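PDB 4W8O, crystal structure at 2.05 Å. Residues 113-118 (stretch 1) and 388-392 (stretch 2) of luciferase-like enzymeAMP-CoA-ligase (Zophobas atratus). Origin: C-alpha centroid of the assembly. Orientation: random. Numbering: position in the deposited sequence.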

ATOM      1  N   LEU A 113     -18.714   2.789   3.947  1.00 28.82           N
ATOM      2  CA  LEU A 113     -19.538   1.592   3.782  1.00 29.22           C
ATOM      3  C   LEU A 113     -20.616   1.787   2.717  1.00 30.32           C
ATOM      4  O   LEU A 113     -20.913   0.867   1.945  1.00 29.97           O
ATOM      5  N   SER A 114     -21.192   2.985   2.667  1.00 31.83           N
ATOM      6  CA  SER A 114     -22.243   3.280   1.701  1.00 33.46           C
ATOM      7  C   SER A 114     -21.687   3.290   0.278  1.00 32.93           C
ATOM      8  O   SER A 114     -22.405   2.989  -0.667  1.00 33.70           O
ATOM      9  N   LEU A 115     -20.406   3.630   0.129  1.00 31.76           N
ATOM     10  CA  LEU A 115     -19.755   3.561  -1.178  1.00 31.89           C
ATOM     11  C   LEU A 115     -19.600   2.122  -1.692  1.00 30.97           C
ATOM     12  O   LEU A 115     -19.879   1.858  -2.853  1.00 32.04           O
ATOM     13  N   VAL A 116     -19.153   1.210  -0.827  1.00 29.56           N
ATOM     14  CA  VAL A 116     -18.759  -0.137  -1.251  1.00 28.93           C
ATOM     15  C   VAL A 116     -19.715  -1.273  -0.837  1.00 29.41           C
ATOM     16  O   VAL A 116     -19.575  -2.393  -1.330  1.00 28.36           O
ATOM     17  N   THR A 117     -20.669  -0.980   0.051  1.00 29.94           N
ATOM     18  CA  THR A 117     -21.721  -1.923   0.455  1.00 30.47           C
ATOM     19  C   THR A 117     -21.236  -3.376   0.513  1.00 29.87           C
ATOM     20  O   THR A 117     -21.624  -4.189  -0.314  1.00 29.72           O
ATOM     21  N   PRO A 118     -20.382  -3.703   1.502  1.00 30.01           N
ATOM     22  CA  PRO A 118     -19.740  -5.019   1.544  1.00 29.70           C
ATOM     23  C   PRO A 118     -20.668  -6.153   1.979  1.00 30.30           C
ATOM     24  O   PRO A 118     -21.655  -5.930   2.675  1.00 29.99           O
ATOM     25  N   TYR A 388     -13.875   4.848 -10.628  1.00 30.72           N
ATOM     26  CA  TYR A 388     -14.518   4.761  -9.314  1.00 30.90           C
ATOM     27  C   TYR A 388     -15.574   3.649  -9.335  1.00 31.30           C
ATOM     28  O   TYR A 388     -16.121   3.329 -10.385  1.00 32.02           O
ATOM     29  N   TYR A 389     -15.859   3.077  -8.170  1.00 31.41           N
ATOM     30  CA  TYR A 389     -16.754   1.925  -8.061  1.00 31.72           C
ATOM     31  C   TYR A 389     -18.169   2.246  -8.538  1.00 34.57           C
ATOM     32  O   TYR A 389     -18.733   1.521  -9.352  1.00 34.19           O
ATOM     33  N   ARG A 390     -18.752   3.322  -8.021  1.00 34.99           N
ATOM     34  CA  ARG A 390     -20.069   3.751  -8.497  1.00 37.05           C
ATOM     35  C   ARG A 390     -20.152   5.206  -8.954  1.00 36.20           C
ATOM     36  O   ARG A 390     -21.171   5.623  -9.494  1.00 37.63           O
ATOM     37  N   ASN A 391     -19.088   5.970  -8.764  1.00 34.62           N
ATOM     38  CA  ASN A 391     -19.077   7.361  -9.159  1.00 33.65           C
ATOM     39  C   ASN A 391     -18.303   7.554 -10.478  1.00 34.07           C
ATOM     40  O   ASN A 391     -17.995   6.572 -11.165  1.00 33.39           O
ATOM     41  N   ASP A 392     -18.012   8.802 -10.841  1.00 34.31           N
ATOM     42  CA  ASP A 392     -17.534   9.137 -12.182  1.00 34.39           C
ATOM     43  C   ASP A 392     -16.178   9.840 -12.133  1.00 34.29           C
ATOM     44  O   ASP A 392     -16.099  11.032 -11.845  1.00 33.15           O
TER

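Stretch 1 is the last turn of a helix, Leu113 to Val116, followed by Thr117 and Pro118; stretch 2 is an irregular segment that packs against this helix end, and touching residues are at least 273 positions apart in sequence. A helix terminus leaves its last carbonyl groups without the amide partners that a further turn would supply, and much of the contact consists of stretch 2 serving those carbonyls. Together the two sides bury a modest 219 Å².

Tyr388 opens stretch 2 but takes no part; its side chain (chi1 m) is out of reach of the helix.

Tyr389 is the first residue to engage. Its CA-to-CB bond points toward stretch 1, and the t rotamer about chi1 carries the ring to the helix end. There Tyr389 CD2 lies 3.5 Å from Leu115 O, with the oxygen at the ring edge, near its plane. Such an approach suits an aromatic side chain, whose edge hydrogens carry slight positive charge. Farther along the ring, Tyr389 CE2 is 4.1 Å from Val116 O. The phenol extends the contact through a water: water 2 donates a hydrogen bond to Val116 O at 2.7 Å and is also hydrogen-bonded to Tyr389 OH, at 2.8 Å. Tyrosine thus combines a broad packing surface with a polar tip that reaches a carbonyl indirectly. The side chain of Val116 itself (chi1 m) points away from stretch 2 and is buried.

Arg390 also points toward stretch 1 and has the largest covered area of any residue here, 57 Å². Chi1 is m and chi2 is t, while chi3, at -98°, lies between wells, and the guanidinium sits beside the helix end. Its strongest direct link is Arg390 NH2 to Thr117 OG1, a hydrogen bond of 2.6 Å with the hydroxyl oxygen at the edge of the guanidinium. Arg390 NH2 also donates a weak hydrogen bond to Leu115 O at 3.0 Å, where the N-H...O angle is only 123°. Water 1 adds a bridge, accepting a weak, short hydrogen bond from Arg390 NE at 2.4 Å and donating one to Ser114 O at 2.8 Å. A long side chain with several N-H groups is well suited to meeting acceptors spread along a helix end.

Thr117 presents its hydroxyl from the first residue to leave helical geometry. Its phi is positive, its CA-to-CB bond points toward stretch 2, and chi1 is p. The helix is still tied to it by the backbone hydrogen bond from Thr117 N to Leu113 O, 2.7 Å.

Asn391, with chi1 m, points toward stretch 1 as well, but its contact is one of packing: Asn391 ND2 lies 3.9 Å from Leu115 CD2. The residue is exposed, a setting that suits a polar amide even as it packs beside the leucine. Leu115 leaves its backbone sideways, and its m, t conformation brings the branched end nearer, so that a nonpolar group fills space beside the amide. Asp392, with chi1 t, closes the stretch beyond reach of the helix.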

ATOM      1  CB  LEU A 113     -20.173   1.179   5.117  1.00 29.38           C
ATOM      2  CG  LEU A 113     -19.237   0.584   6.174  1.00 28.92           C
ATOM      3  CD1 LEU A 113     -19.942   0.424   7.517  1.00 29.44           C
ATOM      4  CD2 LEU A 113     -18.682  -0.748   5.704  1.00 28.88           C
ATOM      5  CB  SER A 114     -22.932   4.611   2.035  1.00 35.69           C
ATOM      6  OG  SER A 114     -22.147   5.728   1.618  1.00 37.56           O
ATOM      7  CB  LEU A 115     -18.372   4.215  -1.144  1.00 31.34           C
ATOM      8  CG  LEU A 115     -18.301   5.723  -0.937  1.00 32.31           C
ATOM      9  CD1 LEU A 115     -16.863   6.135  -0.664  1.00 32.23           C
ATOM     10  CD2 LEU A 115     -18.857   6.470  -2.139  1.00 33.62           C
ATOM     11  CB  VAL A 116     -17.309  -0.463  -0.817  1.00 27.95           C
ATOM     12  CG1 VAL A 116     -16.354   0.621  -1.308  1.00 28.51           C
ATOM     13  CG2 VAL A 116     -17.182  -0.659   0.695  1.00 27.18           C
ATOM     14  CB  THR A 117     -22.949  -1.816  -0.471  1.00 32.50           C
ATOM     15  OG1 THR A 117     -22.565  -2.103  -1.821  1.00 33.44           O
ATOM     16  CG2 THR A 117     -23.556  -0.407  -0.413  1.00 33.37           C
ATOM     17  CB  PRO A 118     -18.604  -4.834   2.549  1.00 29.04           C
ATOM     18  CG  PRO A 118     -19.014  -3.691   3.415  1.00 29.38           C
ATOM     19  CD  PRO A 118     -20.051  -2.882   2.684  1.00 29.79           C
ATOM     20  CB  TYR A 388     -15.156   6.101  -8.903  1.00 31.56           C
ATOM     21  CG  TYR A 388     -14.185   7.247  -8.598  1.00 31.29           C
ATOM     22  CD1 TYR A 388     -12.911   7.011  -8.062  1.00 29.90           C
ATOM     23  CD2 TYR A 388     -14.566   8.573  -8.804  1.00 32.02           C
ATOM     24  CE1 TYR A 388     -12.048   8.061  -7.767  1.00 29.73           C
ATOM     25  CE2 TYR A 388     -13.708   9.627  -8.502  1.00 32.35           C
ATOM     26  CZ  TYR A 388     -12.447   9.367  -7.988  1.00 30.88           C
ATOM     27  OH  TYR A 388     -11.593  10.413  -7.693  1.00 30.71           O
ATOM     28  CB  TYR A 389     -16.785   1.433  -6.613  1.00 30.90           C
ATOM     29  CG  TYR A 389     -17.482   0.110  -6.396  1.00 30.07           C
ATOM     30  CD1 TYR A 389     -17.128  -1.024  -7.136  1.00 29.88           C
ATOM     31  CD2 TYR A 389     -18.466  -0.025  -5.428  1.00 30.29           C
ATOM     32  CE1 TYR A 389     -17.752  -2.247  -6.920  1.00 29.50           C
ATOM     33  CE2 TYR A 389     -19.105  -1.235  -5.214  1.00 29.98           C
ATOM     34  CZ  TYR A 389     -18.739  -2.345  -5.953  1.00 29.47           C
ATOM     35  OH  TYR A 389     -19.374  -3.544  -5.732  1.00 28.95           O
ATOM     36  CB  ARG A 390     -21.132   3.442  -7.443  1.00 40.54           C
ATOM     37  CG  ARG A 390     -21.405   1.947  -7.341  1.00 43.20           C
ATOM     38  CD  ARG A 390     -22.658   1.623  -6.557  1.00 46.72           C
ATOM     39  NE  ARG A 390     -22.369   1.272  -5.168  1.00 49.78           N
ATOM     40  CZ  ARG A 390     -22.342   0.035  -4.668  1.00 51.06           C
ATOM     41  NH1 ARG A 390     -22.572  -1.032  -5.428  1.00 51.61           N
ATOM     42  NH2 ARG A 390     -22.076  -0.131  -3.381  1.00 52.48           N
ATOM     43  CB  ASN A 391     -18.568   8.208  -7.982  1.00 33.41           C
ATOM     44  CG  ASN A 391     -19.656   8.450  -6.943  1.00 33.80           C
ATOM     45  OD1 ASN A 391     -20.718   8.964  -7.269  1.00 33.92           O
ATOM     46  ND2 ASN A 391     -19.412   8.042  -5.707  1.00 33.72           N
ATOM     47  CB  ASP A 392     -18.566  10.041 -12.870  1.00 35.53           C
ATOM     48  CG  ASP A 392     -18.201  10.380 -14.305  1.00 36.08           C
ATOM     49  OD1 ASP A 392     -17.062  10.104 -14.726  1.00 36.15           O
ATOM     50  OD2 ASP A 392     -19.066  10.930 -15.014  1.00 36.57           O
TER
HETATM   51  O   HOH W   1     -23.218   2.589  -3.336  1.00 42.92           O
HETATM   52  O   HOH W   2     -20.667  -3.879  -3.321  1.00 25.19           O